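Local coordinates for protein AP endonuclease, family 2 (Brucella melitensis biovar Abortus, PDB 3NGF) that probably catalyses the isomerisation of hydroxypyruvate at a manganese site in a TIM barrel, at residues M113-E118 with M157-I162; E150-N156 with Y187-M192. All coordinates share one frame. Where two conformers were deposited one is given. Residue numbers count along the deposited sequence, not the author numbering.

Contact 1: M113-E118 with M157-I162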
loop_
_atom_site.group_PDB
_atom_site.type_symbol
_atom_site.label_atom_id
_atom_site.label_comp_id
_atom_site.label_asym_id
_atom_site.label_seq_id
_atom_site.Cartn_x
_atom_site.Cartn_y
_atom_site.Cartn_z
ATOM N N MET A 113 -0.394 9.252 -0.276
ATOM C CA MET A 113 0.448 9.503 -1.445
ATOM C C MET A 113 1.060 10.913 -1.403
ATOM O O MET A 113 0.459 11.862 -0.878
ATOM C CB MET A 113 -0.361 9.300 -2.730
ATOM C CG MET A 113 -0.913 7.858 -2.895
ATOM S SD MET A 113 -1.496 7.612 -4.576
ATOM C CE MET A 113 0.024 7.476 -5.486
ATOM N N SER A 114 2.255 11.041 -1.963
ATOM C CA SER A 114 3.053 12.261 -1.818
ATOM C C SER A 114 2.992 13.237 -2.993
ATOM O O SER A 114 3.167 14.445 -2.804
ATOM C CB SER A 114 4.524 11.923 -1.504
ATOM O OG SER A 114 4.690 11.539 -0.145
ATOM N N GLY A 115 2.804 12.720 -4.206
ATOM C CA GLY A 115 2.699 13.561 -5.394
ATOM C C GLY A 115 3.942 13.476 -6.256
ATOM O O GLY A 115 4.998 13.001 -5.814
ATOM N N ILE A 116 3.794 13.949 -7.490
ATOM C CA ILE A 116 4.903 14.210 -8.399
ATOM C C ILE A 116 5.500 15.572 -8.008
ATOM O O ILE A 116 4.824 16.614 -8.159
ATOM C CB ILE A 116 4.421 14.270 -9.876
ATOM C CG1 ILE A 116 3.691 12.989 -10.288
ATOM C CG2 ILE A 116 5.580 14.579 -10.837
ATOM C CD1 ILE A 116 4.496 11.743 -10.110
ATOM N N THR A 117 6.747 15.558 -7.534
ATOM C CA THR A 117 7.432 16.750 -7.011
ATOM C C THR A 117 8.643 17.209 -7.842
ATOM O O THR A 117 9.352 18.147 -7.447
ATOM C CB THR A 117 7.887 16.501 -5.576
ATOM O OG1 THR A 117 8.721 15.331 -5.530
ATOM C CG2 THR A 117 6.662 16.320 -4.673
ATOM N N GLU A 118 8.878 16.557 -8.980
ATOM C CA GLU A 118 9.936 16.963 -9.902
ATOM C C GLU A 118 9.730 18.426 -10.286
ATOM O O GLU A 118 8.617 18.831 -10.604
ATOM C CB GLU A 118 9.907 16.090 -11.160
ATOM C CG GLU A 118 10.895 16.523 -12.247
ATOM C CD GLU A 118 12.344 16.369 -11.812
ATOM O OE1 GLU A 118 12.583 15.975 -10.648
ATOM O OE2 GLU A 118 13.249 16.640 -12.632
ATOM N N MET A 157 6.714 5.440 -12.092
ATOM C CA MET A 157 6.216 6.733 -11.605
ATOM C C MET A 157 7.309 7.811 -11.666
ATOM O O MET A 157 7.783 8.291 -10.633
ATOM C CB MET A 157 5.674 6.591 -10.175
ATOM C CG MET A 157 4.594 7.639 -9.805
ATOM S SD MET A 157 3.048 7.495 -10.750
ATOM C CE MET A 157 2.271 6.093 -9.926
ATOM N N PRO A 158 7.725 8.195 -12.889
ATOM C CA PRO A 158 8.794 9.196 -12.978
ATOM C C PRO A 158 8.396 10.498 -12.292
ATOM O O PRO A 158 7.269 10.951 -12.445
ATOM C CB PRO A 158 8.988 9.411 -14.491
ATOM C CG PRO A 158 7.884 8.690 -15.170
ATOM C CD PRO A 158 7.212 7.776 -14.202
ATOM N N GLY A 159 9.321 11.078 -11.536
ATOM C CA GLY A 159 9.094 12.358 -10.870
ATOM C C GLY A 159 8.397 12.254 -9.528
ATOM O O GLY A 159 8.183 13.269 -8.867
ATOM N N TYR A 160 8.069 11.035 -9.106
ATOM C CA TYR A 160 7.474 10.829 -7.785
ATOM C C TYR A 160 8.423 11.256 -6.657
ATOM O O TYR A 160 9.652 11.087 -6.744
ATOM C CB TYR A 160 7.034 9.365 -7.583
ATOM C CG TYR A 160 6.046 9.200 -6.482
ATOM C CD1 TYR A 160 4.758 9.709 -6.594
ATOM C CD2 TYR A 160 6.384 8.517 -5.303
ATOM C CE1 TYR A 160 3.831 9.561 -5.547
ATOM C CE2 TYR A 160 5.465 8.383 -4.256
ATOM C CZ TYR A 160 4.196 8.896 -4.387
ATOM O OH TYR A 160 3.283 8.766 -3.344
ATOM N N PHE A 161 7.830 11.796 -5.604
ATOM C CA PHE A 161 8.558 12.336 -4.449
ATOM C C PHE A 161 9.547 11.370 -3.813
ATOM O O PHE A 161 10.657 11.772 -3.516
ATOM C CB PHE A 161 7.560 12.781 -3.386
ATOM C CG PHE A 161 8.193 13.243 -2.107
ATOM C CD1 PHE A 161 8.995 14.398 -2.073
ATOM C CD2 PHE A 161 7.957 12.545 -0.930
ATOM C CE1 PHE A 161 9.564 14.823 -0.874
ATOM C CE2 PHE A 161 8.516 12.962 0.271
ATOM C CZ PHE A 161 9.315 14.105 0.305
ATOM N N ILE A 162 9.132 10.118 -3.593
ATOM C CA ILE A 162 9.922 9.180 -2.792
ATOM C C ILE A 162 10.015 7.822 -3.495
ATOM O O ILE A 162 8.998 7.191 -3.824
ATOM C CB ILE A 162 9.362 9.054 -1.329
ATOM C CG1 ILE A 162 10.174 8.059 -0.489
ATOM C CG2 ILE A 162 7.889 8.689 -1.337
ATOM C CD1 ILE A 162 11.586 8.443 -0.299
#

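Contact 2: E150-N156 with Y187-M192. With MN (manganese (II) ion), chain C.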
loop_
_atom_site.group_PDB
_atom_site.type_symbol
_atom_site.label_atom_id
_atom_site.label_comp_id
_atom_site.label_asym_id
_atom_site.label_seq_id
_atom_site.Cartn_x
_atom_site.Cartn_y
_atom_site.Cartn_z
ATOM N N GLU A 150 4.854 5.155 0.855
ATOM C CA GLU A 150 5.278 4.065 -0.044
ATOM C C GLU A 150 6.255 4.550 -1.104
ATOM O O GLU A 150 5.846 5.233 -2.046
ATOM C CB GLU A 150 4.107 3.449 -0.788
ATOM C CG GLU A 150 4.496 2.149 -1.515
ATOM C CD GLU A 150 3.467 1.617 -2.507
ATOM O OE1 GLU A 150 2.408 2.216 -2.759
ATOM O OE2 GLU A 150 3.751 0.539 -3.042
ATOM N N PRO A 151 7.532 4.178 -0.971
ATOM C CA PRO A 151 8.460 4.438 -2.095
ATOM C C PRO A 151 7.998 3.712 -3.355
ATOM O O PRO A 151 7.630 2.537 -3.296
ATOM C CB PRO A 151 9.791 3.871 -1.584
ATOM C CG PRO A 151 9.660 3.896 -0.096
ATOM C CD PRO A 151 8.227 3.608 0.189
ATOM N N LEU A 152 8.039 4.414 -4.484
ATOM C CA LEU A 152 7.673 3.843 -5.770
ATOM C C LEU A 152 8.962 3.613 -6.585
ATOM O O LEU A 152 10.033 3.371 -5.993
ATOM C CB LEU A 152 6.617 4.710 -6.438
ATOM C CG LEU A 152 5.339 4.917 -5.590
ATOM C CD1 LEU A 152 4.318 5.747 -6.355
ATOM C CD2 LEU A 152 4.717 3.565 -5.125
ATOM N N ASN A 153 8.877 3.557 -7.902
ATOM C CA ASN A 153 10.083 3.491 -8.715
ATOM C C ASN A 153 9.958 4.485 -9.862
ATOM O O ASN A 153 8.847 4.880 -10.229
ATOM C CB ASN A 153 10.337 2.056 -9.190
ATOM C CG ASN A 153 9.467 1.659 -10.362
ATOM O OD1 ASN A 153 9.711 2.073 -11.512
ATOM N ND2 ASN A 153 8.462 0.821 -10.097
ATOM N N THR A 154 11.097 4.862 -10.441
ATOM C CA THR A 154 11.170 5.958 -11.408
ATOM C C THR A 154 10.834 5.532 -12.843
ATOM O O THR A 154 10.710 6.369 -13.747
ATOM C CB THR A 154 12.580 6.595 -11.386
ATOM O OG1 THR A 154 13.564 5.578 -11.571
ATOM C CG2 THR A 154 12.844 7.273 -10.055
ATOM N N ARG A 155 10.690 4.229 -13.064
ATOM C CA ARG A 155 10.252 3.741 -14.342
ATOM C C ARG A 155 8.748 3.804 -14.437
ATOM O O ARG A 155 8.189 4.308 -15.421
ATOM C CB ARG A 155 10.740 2.309 -14.561
ATOM C CG ARG A 155 10.259 1.712 -15.856
ATOM C CD ARG A 155 11.128 0.547 -16.320
ATOM N NE ARG A 155 11.157 -0.577 -15.396
ATOM C CZ ARG A 155 12.246 -1.082 -14.791
ATOM N NH1 ARG A 155 12.124 -2.139 -13.995
ATOM N NH2 ARG A 155 13.461 -0.567 -14.980
ATOM N N ASN A 156 8.072 3.302 -13.411
ATOM C CA ASN A 156 6.607 3.342 -13.383
ATOM C C ASN A 156 6.016 4.679 -12.945
ATOM O O ASN A 156 4.927 5.006 -13.384
ATOM C CB ASN A 156 6.042 2.230 -12.494
ATOM C CG ASN A 156 6.235 0.849 -13.100
ATOM O OD1 ASN A 156 6.737 -0.050 -12.449
ATOM N ND2 ASN A 156 5.873 0.694 -14.382
ATOM N N TYR A 187 8.435 -5.139 -5.154
ATOM C CA TYR A 187 8.583 -4.852 -6.584
ATOM C C TYR A 187 9.349 -3.508 -6.758
ATOM O O TYR A 187 10.355 -3.426 -7.498
ATOM C CB TYR A 187 7.181 -4.830 -7.245
ATOM C CG TYR A 187 7.142 -4.290 -8.652
ATOM C CD1 TYR A 187 7.427 -5.096 -9.741
ATOM C CD2 TYR A 187 6.796 -2.968 -8.894
ATOM C CE1 TYR A 187 7.412 -4.588 -11.051
ATOM C CE2 TYR A 187 6.747 -2.462 -10.181
ATOM C CZ TYR A 187 7.077 -3.256 -11.248
ATOM O OH TYR A 187 7.025 -2.717 -12.518
ATOM N N HIS A 188 8.885 -2.475 -6.070
ATOM C CA HIS A 188 9.554 -1.178 -6.158
ATOM C C HIS A 188 10.963 -1.224 -5.534
ATOM O O HIS A 188 11.881 -0.618 -6.052
ATOM C CB HIS A 188 8.700 -0.102 -5.476
ATOM C CG HIS A 188 7.381 0.158 -6.144
ATOM N ND1 HIS A 188 7.253 0.379 -7.499
ATOM C CD2 HIS A 188 6.146 0.326 -5.619
ATOM C CE1 HIS A 188 5.986 0.642 -7.777
ATOM N NE2 HIS A 188 5.291 0.588 -6.654
ATOM N N ALA A 189 11.114 -1.936 -4.415
ATOM C CA ALA A 189 12.383 -2.016 -3.683
ATOM C C ALA A 189 13.423 -2.729 -4.541
ATOM O O ALA A 189 14.585 -2.321 -4.579
ATOM C CB ALA A 189 12.205 -2.755 -2.377
ATOM N N GLN A 190 13.002 -3.775 -5.247
ATOM C CA GLN A 190 13.949 -4.490 -6.124
ATOM C C GLN A 190 14.424 -3.669 -7.336
ATOM O O GLN A 190 15.586 -3.799 -7.765
ATOM C CB GLN A 190 13.326 -5.826 -6.551
ATOM C CG GLN A 190 14.131 -6.667 -7.537
ATOM C CD GLN A 190 15.554 -6.943 -7.083
ATOM O OE1 GLN A 190 15.906 -6.779 -5.903
ATOM N NE2 GLN A 190 16.393 -7.370 -8.031
ATOM N N ILE A 191 13.530 -2.863 -7.906
ATOM C CA ILE A 191 13.825 -2.024 -9.060
ATOM C C ILE A 191 14.769 -0.874 -8.679
ATOM O O ILE A 191 15.704 -0.576 -9.427
ATOM C CB ILE A 191 12.524 -1.512 -9.757
ATOM C CG1 ILE A 191 11.793 -2.685 -10.403
ATOM C CG2 ILE A 191 12.790 -0.432 -10.794
ATOM C CD1 ILE A 191 10.353 -2.385 -10.807
ATOM N N MET A 192 14.528 -0.248 -7.526
ATOM C CA MET A 192 15.283 0.955 -7.126
ATOM C C MET A 192 16.514 0.704 -6.250
ATOM O O MET A 192 17.521 1.438 -6.366
ATOM C CB MET A 192 14.348 1.917 -6.387
ATOM C CG MET A 192 13.208 2.445 -7.235
ATOM S SD MET A 192 13.746 3.189 -8.777
ATOM C CE MET A 192 14.859 4.493 -8.201
HETATM MN MN MN C . 2.534 -0.785 -4.231
HETATM O O HOH W 1 0.677 0.720 -3.619
HETATM O O HOH W 2 9.317 -3.162 -14.106
HETATM O O HOH W 3 2.586 0.439 -6.140
#

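Contact 1: M113-E118 with M157-I162
Y160 reaches the other loop through its side chain. Its CA-to-CB bond points away from 113-118, yet a t chi1 (-161°) swings the ring back beneath that backbone, and the hydroxyl accepts a nearly linear hydrogen bond, S114 N to Y160 OH 2.9 Å, 174° at the hydrogen. M113 CE makes an apolar contact with Y160 CE1 (4.3 Å), and I116, with both chi angles m, brings CD1 to the ring edge, 4.1 Å from Y160 CD1 and from M157 CG. Main chains meet at one isolated beta bridge, I116 with Y160: F161 N donates to G115 O (3.1 Å) and T117 N to G159 O (3.0 Å). These are two loops of a TIM barrel, following adjacent parallel strands 109-111 and 146-149, so the bridge ties neighbouring strand-to-helix connections together. A type II turn, M157 to Y160, presents G159; an ideal CB there would crowd I116 CG2 at 3.1 Å, and the positive phi (85°) also suits a residue without a side chain. F161, chi1 t, extends toward helix 122-140, where its ring meets F129. T117, chi1 p, sets OG1 at the F161 ring edge, 3.2 Å from F161 CA, while S114 OG approaches F161 CD2 at 3.5 Å.

Contact 2: E150-N156 with Y187-M192
Residues 187-192 are helical, with I191 N bonded to Y187 O (3.3 Å) and M192 N to H188 O (3.1 Å), whereas 150-156 runs extended from E150 to N153, then takes helical phi/psi at 154-156 without the regular bonds. The backbones come closest at N153 and H188, CA to CA 5.3 Å. N153 shapes the bend: its OD1 accepts from R155 N and N156 N (both 2.8 Å), an Asx turn and Asx motif, and its ND2 donates to N156 OD1 (3.0 Å). The same ND2 donates to H188 ND1 (2.9 Å, 154°). A CH-pi contact further fixes the imidazole, L152 CA lying 3.8 Å from the H188 ring centroid, 12° off the normal. Y187 OH donates to N156 OD1 (2.7 Å), and water 2 links Y187 OH (2.8 Å) to R155 NH1 (3.0 Å). Farther along, I191 CG2 lies over one guanidinium face of R155, and M192 CG packs on N153 CB (3.5 Å), with a weak T154 N to M192 SD bond (3.5 Å). The other ring nitrogen of H188, NE2, is 2.8 Å from water 3, a manganese ligand at 2.3 Å; E150 OE2 binds the ion at 2.2 Å. Water 1 (2.5 Å from the manganese), D185, Q211 and E247 complete the site, at the C-terminal ends of the strands of a xylose isomerase-like TIM barrel, where E150, like E247, is a predicted proton donor/acceptor.

Overall arrangement
Both contacts draw on the one long connection between strand 146-149 and helix 165-175: its first part, 150-156, meets helix 186-192 in contact 2, and its continuation, 157-162, meets the loop after strand 109-111 in contact 1. The connection therefore bridges strand-following elements on both flanks. The centres of contacts 1 and 2 lie 11 Å apart, and the two touch through a probable L152 N to I162 O hydrogen bond (3.0 Å) and packing of Y160 CE2 on L152 CD1 (3.6 Å). Each is partly buried, with an exposed margin at E118 and P158 or at T154 and R155. Backbone-to-backbone bonds dominate contact 1; contact 2 is made mainly by side chains, with waters, one of them a manganese ligand beside H188.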